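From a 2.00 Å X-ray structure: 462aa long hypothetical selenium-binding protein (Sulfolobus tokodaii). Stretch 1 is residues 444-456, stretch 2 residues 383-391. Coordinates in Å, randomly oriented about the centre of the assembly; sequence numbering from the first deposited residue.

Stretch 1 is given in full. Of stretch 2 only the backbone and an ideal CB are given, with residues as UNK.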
# COMPACT_ATOMS: atom_id res chain seq x y z
N SER A 444 12.71 -1.30 -3.41
CA SER A 444 11.45 -1.00 -4.09
C SER A 444 10.22 -1.10 -3.19
O SER A 444 10.15 -1.95 -2.31
CB SER A 444 11.30 -1.93 -5.30
OG SER A 444 11.49 -3.29 -4.93
N HIS A 445 9.25 -0.22 -3.43
CA HIS A 445 8.03 -0.23 -2.63
C HIS A 445 6.76 -0.30 -3.49
O HIS A 445 6.58 -1.23 -4.29
CB HIS A 445 7.98 0.99 -1.70
CG HIS A 445 7.19 0.74 -0.45
ND1 HIS A 445 7.76 0.28 0.71
CD2 HIS A 445 5.86 0.82 -0.20
CE1 HIS A 445 6.83 0.07 1.62
NE2 HIS A 445 5.66 0.39 1.09
N GLN A 446 5.87 0.68 -3.36
CA GLN A 446 4.62 0.62 -4.11
C GLN A 446 4.74 0.69 -5.63
O GLN A 446 5.60 1.37 -6.17
CB GLN A 446 3.65 1.70 -3.64
CG GLN A 446 2.23 1.50 -4.19
CD GLN A 446 1.19 2.22 -3.38
OE1 GLN A 446 1.29 3.42 -3.13
NE2 GLN A 446 0.16 1.48 -2.95
N VAL A 447 3.85 -0.04 -6.29
CA VAL A 447 3.81 -0.09 -7.74
C VAL A 447 2.48 0.45 -8.25
O VAL A 447 1.43 0.11 -7.72
CB VAL A 447 3.98 -1.56 -8.23
CG1 VAL A 447 3.77 -1.65 -9.74
CG2 VAL A 447 5.36 -2.07 -7.86
N ARG A 448 2.54 1.31 -9.26
CA ARG A 448 1.32 1.85 -9.87
C ARG A 448 1.40 1.54 -11.35
O ARG A 448 2.34 1.95 -12.03
CB ARG A 448 1.20 3.37 -9.65
CG ARG A 448 0.11 3.76 -8.64
CD ARG A 448 0.55 3.47 -7.20
NE ARG A 448 -0.54 3.48 -6.23
CZ ARG A 448 -1.41 2.49 -6.06
NH1 ARG A 448 -1.33 1.39 -6.80
NH2 ARG A 448 -2.37 2.60 -5.14
N LEU A 449 0.41 0.81 -11.86
CA LEU A 449 0.39 0.44 -13.27
C LEU A 449 -0.26 1.53 -14.13
O LEU A 449 -1.28 2.10 -13.75
CB LEU A 449 -0.36 -0.88 -13.44
CG LEU A 449 0.13 -2.04 -12.55
CD1 LEU A 449 -0.78 -3.25 -12.75
CD2 LEU A 449 1.58 -2.38 -12.89
N SER A 450 0.34 1.81 -15.28
CA SER A 450 -0.22 2.81 -16.18
C SER A 450 -1.65 2.40 -16.51
O SER A 450 -1.92 1.24 -16.80
CB SER A 450 0.62 2.89 -17.46
OG SER A 450 0.69 1.63 -18.11
N GLY A 451 -2.58 3.35 -16.43
CA GLY A 451 -3.97 3.03 -16.72
C GLY A 451 -4.77 2.58 -15.51
O GLY A 451 -5.95 2.27 -15.63
N GLY A 452 -4.13 2.55 -14.35
CA GLY A 452 -4.82 2.14 -13.14
C GLY A 452 -4.63 0.67 -12.78
O GLY A 452 -4.33 -0.15 -13.63
N ASP A 453 -4.80 0.36 -11.50
CA ASP A 453 -4.66 -1.01 -11.02
C ASP A 453 -5.69 -1.31 -9.94
O ASP A 453 -6.64 -0.55 -9.75
CB ASP A 453 -3.24 -1.24 -10.49
CG ASP A 453 -2.78 -0.15 -9.55
OD1 ASP A 453 -3.45 0.05 -8.52
OD2 ASP A 453 -1.76 0.52 -9.84
N ALA A 454 -5.48 -2.41 -9.22
CA ALA A 454 -6.42 -2.83 -8.18
C ALA A 454 -6.44 -2.03 -6.87
O ALA A 454 -7.32 -2.27 -6.03
CB ALA A 454 -6.19 -4.31 -7.87
N SER A 455 -5.50 -1.11 -6.67
CA SER A 455 -5.50 -0.33 -5.43
C SER A 455 -5.39 1.17 -5.67
O SER A 455 -5.28 1.95 -4.73
CB SER A 455 -4.35 -0.78 -4.52
OG SER A 455 -3.11 -0.25 -4.95
N SER A 456 -5.45 1.56 -6.93
CA SER A 456 -5.33 2.97 -7.29
C SER A 456 -6.66 3.69 -7.51
O SER A 456 -6.72 4.90 -7.35
CB SER A 456 -4.51 3.10 -8.57
OG SER A 456 -5.23 2.57 -9.67
N UNK A 383 8.33 -10.90 0.06
CA UNK A 383 7.24 -10.14 -0.57
C UNK A 383 6.68 -9.11 0.42
O UNK A 383 6.56 -9.39 1.61
CB UNK A 383 6.13 -11.08 -1.05
N UNK A 384 6.49 -7.89 -0.06
CA UNK A 384 5.90 -6.85 0.78
C UNK A 384 4.71 -6.24 0.03
O UNK A 384 3.59 -6.73 0.12
CB UNK A 384 6.93 -5.78 1.14
N UNK A 385 4.97 -5.19 -0.75
CA UNK A 385 3.90 -4.56 -1.50
C UNK A 385 3.51 -5.42 -2.69
O UNK A 385 4.35 -6.07 -3.31
CB UNK A 385 4.32 -3.16 -1.96
N UNK A 386 2.22 -5.41 -3.00
CA UNK A 386 1.67 -6.17 -4.12
C UNK A 386 0.80 -5.25 -4.95
O UNK A 386 0.28 -4.24 -4.45
CB UNK A 386 0.87 -7.38 -3.63
N UNK A 387 0.65 -5.57 -6.23
CA UNK A 387 -0.26 -4.81 -7.07
C UNK A 387 -0.78 -5.74 -8.15
O UNK A 387 -0.03 -6.57 -8.68
CB UNK A 387 0.42 -3.58 -7.67
N UNK A 388 -2.06 -5.63 -8.46
CA UNK A 388 -2.69 -6.51 -9.43
C UNK A 388 -3.19 -5.78 -10.67
O UNK A 388 -3.76 -4.70 -10.57
CB UNK A 388 -3.85 -7.25 -8.77
N UNK A 389 -2.98 -6.39 -11.83
CA UNK A 389 -3.45 -5.80 -13.07
C UNK A 389 -4.97 -5.77 -12.99
O UNK A 389 -5.58 -6.52 -12.23
CB UNK A 389 -2.96 -6.58 -14.29
N UNK A 390 -5.59 -4.89 -13.77
CA UNK A 390 -7.04 -4.78 -13.76
C UNK A 390 -7.72 -6.07 -14.21
O UNK A 390 -8.78 -6.42 -13.69
CB UNK A 390 -7.48 -3.62 -14.66
N UNK A 391 -7.11 -6.79 -15.16
CA UNK A 391 -7.72 -8.04 -15.62
C UNK A 391 -7.51 -9.15 -14.60
O UNK A 391 -8.04 -10.25 -14.76
CB UNK A 391 -7.14 -8.45 -16.97

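Position 383 has nothing of stretch 1 within 5.5 Å of its ideal CB, so the contact sets no rule; phi near -61° is compatible with proline, and Pro383 is found.

At 384 CA-to-CB points toward stretch 1, but the ideal CB has no neighbour there within 5.5 Å. A long side chain could reach the imidazole of His445, and a polar end would suit its nitrogens. The residue is Gln384; a water joins the two side chains, 3.2 Å from Gln384 NE2 and 2.9 Å from His445 NE2.

The CB of 385 points toward the strand, 3.8 Å from His445 O and 4.4 Å from Gln446 CA. Beside an imidazole and the stem of a glutamine, a flexible apolar chain would fit, as might leucine. Met385 packs CG 3.4 Å from His445 CD2 and extends CE to 3.8 Å from Gln446 NE2, its SD 4.7 Å from the centroid of the His445 ring, obliquely placed.

Position 386 points away, leaving the choice to other surroundings. Leu386 makes no direct contact, though a water that accepts from Val447 N donates a weak hydrogen bond to Leu386 O.

Position 387 is the most demanding. Its CB points toward stretch 1, 3.8 Å from Val447 O, and ahead lie the Arg448 guanidinium and the Ser455 hydroxyl. These donors call for an acidic chain, or perhaps glutamine, but Asp453 adds a competing negative charge. Glu387 answers with OE1: Ser455 OG donates a very short 2.4 Å hydrogen bond to it, and Arg448 NH1 forms a salt bridge at 3.2 Å whose hydrogen bond is weak. Asp453 OD1 stands 3.4 Å from Glu387 OE1, but Arg448 NH1 also bridges Asp453 OD1 at 3.0 Å, so one cation serves both acids.

At 388 the backbone is already engaged, since Ala454 N donates to its O at 3.2 Å. The CB points sideways, 3.9 Å from Ala454 CB, and extended phi/psi angles suit valine, isoleucine or another apolar residue. Ile388 CB meets Ala454 CB at 3.8 Å.

Position 389 points away, with Leu449 CD1 4.3 Å from its CB; small residues would do. Ser389 has its CA 3.7 Å from Leu449 CD1 and turns its OG to the side chain at 391.

From 390 the CB points sideways, but the carbonyls of the turn at Gly451 and Gly452 invite a long donor, lysine or arginine. Arg390 NE reaches Gly452 O at 3.2 Å and, more weakly, Gly451 O at 3.2 Å.

Position 391 is beyond reach and unconstrained by stretch 1; Asp391 accepts the hydrogen bond from Ser389.

Stretch 2 383-391: PQMLEISRD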
# COMPACT_ATOMS: atom_id res chain seq x y z
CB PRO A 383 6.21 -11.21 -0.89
CG PRO A 383 7.05 -12.44 -1.10
CD PRO A 383 8.04 -12.35 0.03
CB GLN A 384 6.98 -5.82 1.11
CG GLN A 384 6.77 -5.05 2.40
CD GLN A 384 5.53 -4.17 2.35
OE1 GLN A 384 4.42 -4.62 2.61
NE2 GLN A 384 5.73 -2.89 2.02
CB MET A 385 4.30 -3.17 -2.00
CG MET A 385 4.25 -2.08 -0.94
SD MET A 385 2.75 -2.11 0.06
CE MET A 385 1.51 -1.51 -1.10
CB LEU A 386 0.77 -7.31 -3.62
CG LEU A 386 1.27 -8.33 -2.61
CD1 LEU A 386 0.11 -9.18 -2.11
CD2 LEU A 386 2.33 -9.21 -3.26
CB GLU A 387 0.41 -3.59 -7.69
CG GLU A 387 -0.64 -2.61 -8.19
CD GLU A 387 -1.80 -2.48 -7.22
OE1 GLU A 387 -1.66 -1.74 -6.22
OE2 GLU A 387 -2.84 -3.14 -7.43
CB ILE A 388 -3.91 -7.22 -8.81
CG1 ILE A 388 -3.59 -7.68 -7.39
CG2 ILE A 388 -4.33 -8.40 -9.68
CD1 ILE A 388 -4.83 -7.96 -6.53
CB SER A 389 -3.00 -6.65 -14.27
OG SER A 389 -3.43 -7.99 -14.11
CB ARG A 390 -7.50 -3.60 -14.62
CG ARG A 390 -7.47 -2.28 -13.86
CD ARG A 390 -7.72 -1.06 -14.73
NE ARG A 390 -6.64 -0.81 -15.67
CZ ARG A 390 -6.59 -1.29 -16.91
NH1 ARG A 390 -7.57 -2.06 -17.36
NH2 ARG A 390 -5.56 -1.00 -17.70
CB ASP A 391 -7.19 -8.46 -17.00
CG ASP A 391 -5.70 -8.77 -17.01
OD1 ASP A 391 -5.11 -9.03 -15.94
OD2 ASP A 391 -5.11 -8.77 -18.12
O HOH W 1 3.86 -0.49 3.12
O HOH W 2 2.43 -2.14 -4.89
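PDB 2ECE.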